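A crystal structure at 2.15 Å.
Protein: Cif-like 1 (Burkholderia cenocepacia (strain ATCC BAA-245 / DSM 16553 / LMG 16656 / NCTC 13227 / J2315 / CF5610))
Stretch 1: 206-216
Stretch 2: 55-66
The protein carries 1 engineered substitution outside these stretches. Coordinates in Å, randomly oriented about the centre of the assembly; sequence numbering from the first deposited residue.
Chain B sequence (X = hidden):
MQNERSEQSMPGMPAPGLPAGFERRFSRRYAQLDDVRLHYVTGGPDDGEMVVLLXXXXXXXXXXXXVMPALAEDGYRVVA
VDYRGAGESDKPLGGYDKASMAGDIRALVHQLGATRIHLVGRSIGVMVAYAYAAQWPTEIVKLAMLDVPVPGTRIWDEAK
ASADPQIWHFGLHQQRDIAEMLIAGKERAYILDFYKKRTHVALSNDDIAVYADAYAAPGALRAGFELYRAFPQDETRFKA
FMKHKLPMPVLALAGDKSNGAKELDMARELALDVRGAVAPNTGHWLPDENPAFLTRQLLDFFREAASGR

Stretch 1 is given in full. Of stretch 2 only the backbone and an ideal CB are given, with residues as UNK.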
# COMPACT_ATOMS: atom_id res chain seq x y z
N ASP B 206 7.77 -20.70 11.41
CA ASP B 206 6.51 -20.54 12.12
C ASP B 206 6.74 -20.19 13.58
O ASP B 206 5.96 -19.43 14.16
CB ASP B 206 5.67 -21.81 12.02
CG ASP B 206 5.32 -22.18 10.59
OD1 ASP B 206 5.50 -21.34 9.68
OD2 ASP B 206 4.88 -23.33 10.39
N ASP B 207 7.82 -20.69 14.18
CA ASP B 207 8.10 -20.37 15.58
C ASP B 207 8.53 -18.91 15.73
O ASP B 207 8.05 -18.20 16.62
CB ASP B 207 9.18 -21.29 16.13
CG ASP B 207 8.64 -22.62 16.59
OD1 ASP B 207 7.45 -22.70 17.00
OD2 ASP B 207 9.42 -23.60 16.56
N ILE B 208 9.46 -18.45 14.88
CA ILE B 208 9.91 -17.07 14.96
C ILE B 208 8.76 -16.11 14.66
O ILE B 208 8.66 -15.03 15.27
CB ILE B 208 11.11 -16.84 14.03
CG1 ILE B 208 12.19 -17.91 14.25
CG2 ILE B 208 11.72 -15.45 14.26
CD1 ILE B 208 13.16 -18.04 13.10
N ALA B 209 7.84 -16.49 13.77
CA ALA B 209 6.72 -15.63 13.42
C ALA B 209 5.79 -15.39 14.62
O ALA B 209 5.11 -14.36 14.68
CB ALA B 209 5.93 -16.22 12.25
N VAL B 210 5.77 -16.31 15.58
CA VAL B 210 5.00 -16.08 16.79
C VAL B 210 5.53 -14.85 17.52
O VAL B 210 4.75 -13.99 17.97
CB VAL B 210 5.06 -17.33 17.69
CG1 VAL B 210 4.41 -17.05 19.04
CG2 VAL B 210 4.41 -18.51 16.98
N TYR B 211 6.86 -14.73 17.63
CA TYR B 211 7.45 -13.52 18.20
C TYR B 211 7.14 -12.30 17.33
O TYR B 211 6.69 -11.27 17.83
CB TYR B 211 8.96 -13.67 18.33
CG TYR B 211 9.47 -14.91 19.04
CD1 TYR B 211 8.94 -15.32 20.26
CD2 TYR B 211 10.52 -15.64 18.50
CE1 TYR B 211 9.42 -16.44 20.91
CE2 TYR B 211 11.02 -16.76 19.13
CZ TYR B 211 10.47 -17.15 20.34
OH TYR B 211 10.97 -18.27 20.97
N ALA B 212 7.41 -12.41 16.02
CA ALA B 212 7.24 -11.26 15.14
C ALA B 212 5.80 -10.74 15.18
O ALA B 212 5.58 -9.52 15.16
CB ALA B 212 7.67 -11.62 13.72
N ASP B 213 4.81 -11.64 15.21
CA ASP B 213 3.41 -11.20 15.26
C ASP B 213 3.08 -10.50 16.58
O ASP B 213 2.25 -9.59 16.61
CB ASP B 213 2.47 -12.38 15.00
CG ASP B 213 2.60 -12.94 13.58
OD1 ASP B 213 3.38 -12.37 12.77
OD2 ASP B 213 1.94 -13.95 13.27
N ALA B 214 3.71 -10.90 17.68
CA ALA B 214 3.49 -10.17 18.92
C ALA B 214 3.98 -8.73 18.82
O ALA B 214 3.31 -7.80 19.29
CB ALA B 214 4.17 -10.90 20.08
N TYR B 215 5.13 -8.52 18.19
CA TYR B 215 5.73 -7.19 18.07
C TYR B 215 5.05 -6.33 17.01
O TYR B 215 5.29 -5.12 16.97
CB TYR B 215 7.25 -7.33 17.80
CG TYR B 215 7.95 -7.71 19.09
CD1 TYR B 215 8.45 -6.73 19.94
CD2 TYR B 215 8.02 -9.03 19.50
CE1 TYR B 215 9.03 -7.07 21.15
CE2 TYR B 215 8.59 -9.38 20.70
CZ TYR B 215 9.10 -8.39 21.52
OH TYR B 215 9.67 -8.73 22.74
N ALA B 216 4.17 -6.91 16.19
CA ALA B 216 3.35 -6.14 15.27
C ALA B 216 2.11 -5.55 15.95
O ALA B 216 1.46 -4.68 15.37
CB ALA B 216 2.92 -7.02 14.08
N UNK B 55 11.85 -13.73 29.39
CA UNK B 55 12.29 -13.65 28.00
C UNK B 55 13.00 -12.32 27.74
O UNK B 55 13.14 -11.47 28.62
CB UNK B 55 11.10 -13.81 27.05
N UNK B 56 13.42 -12.12 26.49
CA UNK B 56 14.05 -10.89 26.07
C UNK B 56 13.41 -10.33 24.81
O UNK B 56 12.22 -10.54 24.54
CB UNK B 56 15.55 -11.12 25.84
N UNK B 57 14.21 -9.57 24.05
CA UNK B 57 13.84 -8.98 22.77
C UNK B 57 14.47 -9.77 21.63
O UNK B 57 15.67 -10.09 21.69
CB UNK B 57 14.27 -7.51 22.71
N UNK B 58 13.72 -10.10 20.57
CA UNK B 58 12.28 -9.85 20.38
C UNK B 58 11.47 -11.08 20.73
O UNK B 58 11.11 -11.84 19.83
CB UNK B 58 11.99 -9.43 18.94
N UNK B 59 11.18 -11.30 22.01
CA UNK B 59 10.61 -12.56 22.45
C UNK B 59 9.38 -12.30 23.32
O UNK B 59 9.02 -11.17 23.62
CB UNK B 59 11.65 -13.38 23.21
N UNK B 60 8.72 -13.40 23.67
CA UNK B 60 7.65 -13.45 24.64
C UNK B 60 7.91 -14.67 25.51
O UNK B 60 8.93 -15.35 25.35
CB UNK B 60 6.28 -13.51 23.97
N UNK B 61 6.96 -14.98 26.40
CA UNK B 61 7.03 -16.21 27.19
C UNK B 61 7.24 -17.43 26.30
O UNK B 61 7.81 -18.43 26.75
CB UNK B 61 5.76 -16.38 28.02
N UNK B 62 6.76 -17.37 25.06
CA UNK B 62 6.76 -18.53 24.17
C UNK B 62 8.16 -19.11 23.96
O UNK B 62 8.29 -20.25 23.52
CB UNK B 62 6.16 -18.15 22.82
N UNK B 63 9.21 -18.34 24.27
CA UNK B 63 10.56 -18.86 24.07
C UNK B 63 10.90 -19.98 25.05
O UNK B 63 11.80 -20.78 24.76
CB UNK B 63 11.58 -17.73 24.21
N UNK B 64 10.19 -20.09 26.16
CA UNK B 64 10.42 -21.12 27.17
C UNK B 64 9.59 -22.37 26.95
O UNK B 64 9.51 -23.21 27.85
CB UNK B 64 10.12 -20.56 28.56
N UNK B 65 8.97 -22.51 25.77
CA UNK B 65 7.99 -23.56 25.55
C UNK B 65 8.57 -24.96 25.75
O UNK B 65 7.85 -25.87 26.19
CB UNK B 65 7.41 -23.44 24.14
N UNK B 66 9.85 -25.15 25.44
CA UNK B 66 10.48 -26.46 25.57
C UNK B 66 11.15 -26.66 26.92
O UNK B 66 11.63 -27.76 27.19
CB UNK B 66 11.51 -26.65 24.46

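Stretch 1 is a helix that offers stretch 2 two tyrosines, Y211 and Y215, with V210, A214 and the carboxylate of D207 beside them.

Position 55 has nothing of the helix within 5.5 Å of its ideal CB, so stretch 1 hardly limits the choice. It is H55, whose ND1 donates to the carbonyl O of position 56 (2.9 Å).

At position 56 CA-to-CB would point away from the helix, and phi/psi of -130/-153 is an extended conformation open to many residues. It is G56.

Position 57 points sideways, its ideal CB 4.8 Å from Y215 OH. A long or flat side chain could turn back to the tyrosine ring. It is W57. W57 CD1 lies 3.7 Å from Y215 CE1; the two rings meet obliquely, with planes at 67°.

At position 58 the peptide bond before the residue is cis, which strongly favours proline. The ideal CB is 3.8 Å from Y215 CE2, so a compact apolar group would fit. P58 meets both demands. Its CB sits over one face of the Y215 ring, 4.2 Å from the centroid, a CH-pi contact.

Position 59 points away, so its backbone matters most here. The carbonyl faces the hydroxyl of Y215, and many side chains would be compatible. It is Q59. Y215 OH donates to Q59 O (2.7 Å), while the side chain turns back to its own stretch, where Q59 OE1 accepts from G56 N (3.1 Å).

Position 60 points sideways between Y211 and A214, with ideal CB distances of 4.9 Å to Y211 CD1 and 5.1 Å to A214 CB. Small or branched residues such as valine, threonine or serine would suit. T60 places CG2 3.8 Å from A214 CB. Its OG1 accepts from the backbone N of position 62 (3.2 Å), in the 3-10 segment.

Position 61 points away and is unconstrained by the helix. It is W61.

Position 62 points toward the helix, its ideal CB 4.1 Å from Y211 CE1 and 4.3 Å from V210 CG1. An apolar or aromatic group would fit, and a long one with a donor could reach D207. Y62 does both. V210 CG1 packs over one face of its ring, 3.9 Å from the centroid, and the ring edge is turned to the face of Y211. Y62 OH donates to D207 OD1 (2.6 Å).

Position 63 brings its ideal CB within 3.3 Å of Y211 OH, so a small residue, perhaps polar, is expected. T63 has OG1 3.2 Å from Y211 OH, at best a weak hydrogen bond.

Position 64 points away and allows wide choice. It is W64.

Position 65 points toward the helix from beyond 5.5 Å. A long basic side chain could reach the D207 carboxylate. R65 NH2 forms a salt bridge with D207 OD2 (3.4 Å).

Position 66 points sideways at a distance, where a polar group could be linked through solvent. H66 NE2 lies 2.8 Å from the oxygen of water 1, which donates to D207 OD2.

Stretch 2 (55-66) HGWPQTWYTWRH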
# COMPACT_ATOMS: atom_id res chain seq x y z
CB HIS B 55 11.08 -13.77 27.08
CG HIS B 55 10.16 -12.61 27.19
ND1 HIS B 55 10.41 -11.40 26.57
CD2 HIS B 55 9.02 -12.43 27.90
CE1 HIS B 55 9.46 -10.54 26.88
NE2 HIS B 55 8.60 -11.15 27.68
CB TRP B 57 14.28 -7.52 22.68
CG TRP B 57 13.61 -6.78 21.55
CD1 TRP B 57 12.49 -5.98 21.63
CD2 TRP B 57 13.99 -6.79 20.17
NE1 TRP B 57 12.17 -5.50 20.38
CE2 TRP B 57 13.07 -5.98 19.47
CE3 TRP B 57 15.02 -7.41 19.45
CZ2 TRP B 57 13.15 -5.77 18.09
CZ3 TRP B 57 15.10 -7.21 18.08
CH2 TRP B 57 14.17 -6.39 17.42
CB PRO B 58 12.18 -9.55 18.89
CG PRO B 58 13.32 -10.39 18.26
CD PRO B 58 14.28 -10.78 19.39
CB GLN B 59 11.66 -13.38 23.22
CG GLN B 59 13.00 -13.49 22.47
CD GLN B 59 13.97 -14.40 23.16
OE1 GLN B 59 14.29 -14.22 24.34
NE2 GLN B 59 14.43 -15.42 22.44
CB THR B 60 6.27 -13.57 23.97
OG1 THR B 60 6.23 -14.81 23.26
CG2 THR B 60 5.99 -12.41 23.03
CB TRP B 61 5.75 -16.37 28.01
CG TRP B 61 4.58 -16.81 27.18
CD1 TRP B 61 3.64 -16.00 26.60
CD2 TRP B 61 4.24 -18.15 26.80
NE1 TRP B 61 2.74 -16.76 25.89
CE2 TRP B 61 3.08 -18.08 26.00
CE3 TRP B 61 4.81 -19.41 27.06
CZ2 TRP B 61 2.48 -19.21 25.46
CZ3 TRP B 61 4.20 -20.53 26.52
CH2 TRP B 61 3.05 -20.43 25.73
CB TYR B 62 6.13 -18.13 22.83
CG TYR B 62 6.02 -19.22 21.78
CD1 TYR B 62 4.99 -20.15 21.81
CD2 TYR B 62 6.93 -19.29 20.72
CE1 TYR B 62 4.87 -21.14 20.83
CE2 TYR B 62 6.82 -20.27 19.74
CZ TYR B 62 5.80 -21.19 19.80
OH TYR B 62 5.69 -22.16 18.83
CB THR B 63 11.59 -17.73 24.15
OG1 THR B 63 12.82 -18.17 23.57
CG2 THR B 63 11.84 -17.29 25.58
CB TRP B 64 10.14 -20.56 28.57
CG TRP B 64 10.91 -19.30 28.86
CD1 TRP B 64 10.42 -18.04 28.87
CD2 TRP B 64 12.30 -19.20 29.16
NE1 TRP B 64 11.41 -17.15 29.17
CE2 TRP B 64 12.58 -17.83 29.35
CE3 TRP B 64 13.34 -20.13 29.28
CZ2 TRP B 64 13.87 -17.37 29.66
CZ3 TRP B 64 14.62 -19.66 29.59
CH2 TRP B 64 14.87 -18.30 29.78
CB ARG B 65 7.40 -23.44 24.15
CG ARG B 65 8.41 -23.63 23.05
CD ARG B 65 7.90 -23.07 21.75
NE ARG B 65 8.91 -23.17 20.70
CZ ARG B 65 9.85 -22.26 20.50
NH1 ARG B 65 9.90 -21.17 21.27
NH2 ARG B 65 10.73 -22.44 19.52
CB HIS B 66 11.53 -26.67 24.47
CG HIS B 66 10.97 -26.67 23.09
ND1 HIS B 66 10.04 -27.60 22.67
CD2 HIS B 66 11.18 -25.85 22.03
CE1 HIS B 66 9.72 -27.36 21.41
NE2 HIS B 66 10.40 -26.30 21.00
O HOH W 1 9.17 -25.17 18.70
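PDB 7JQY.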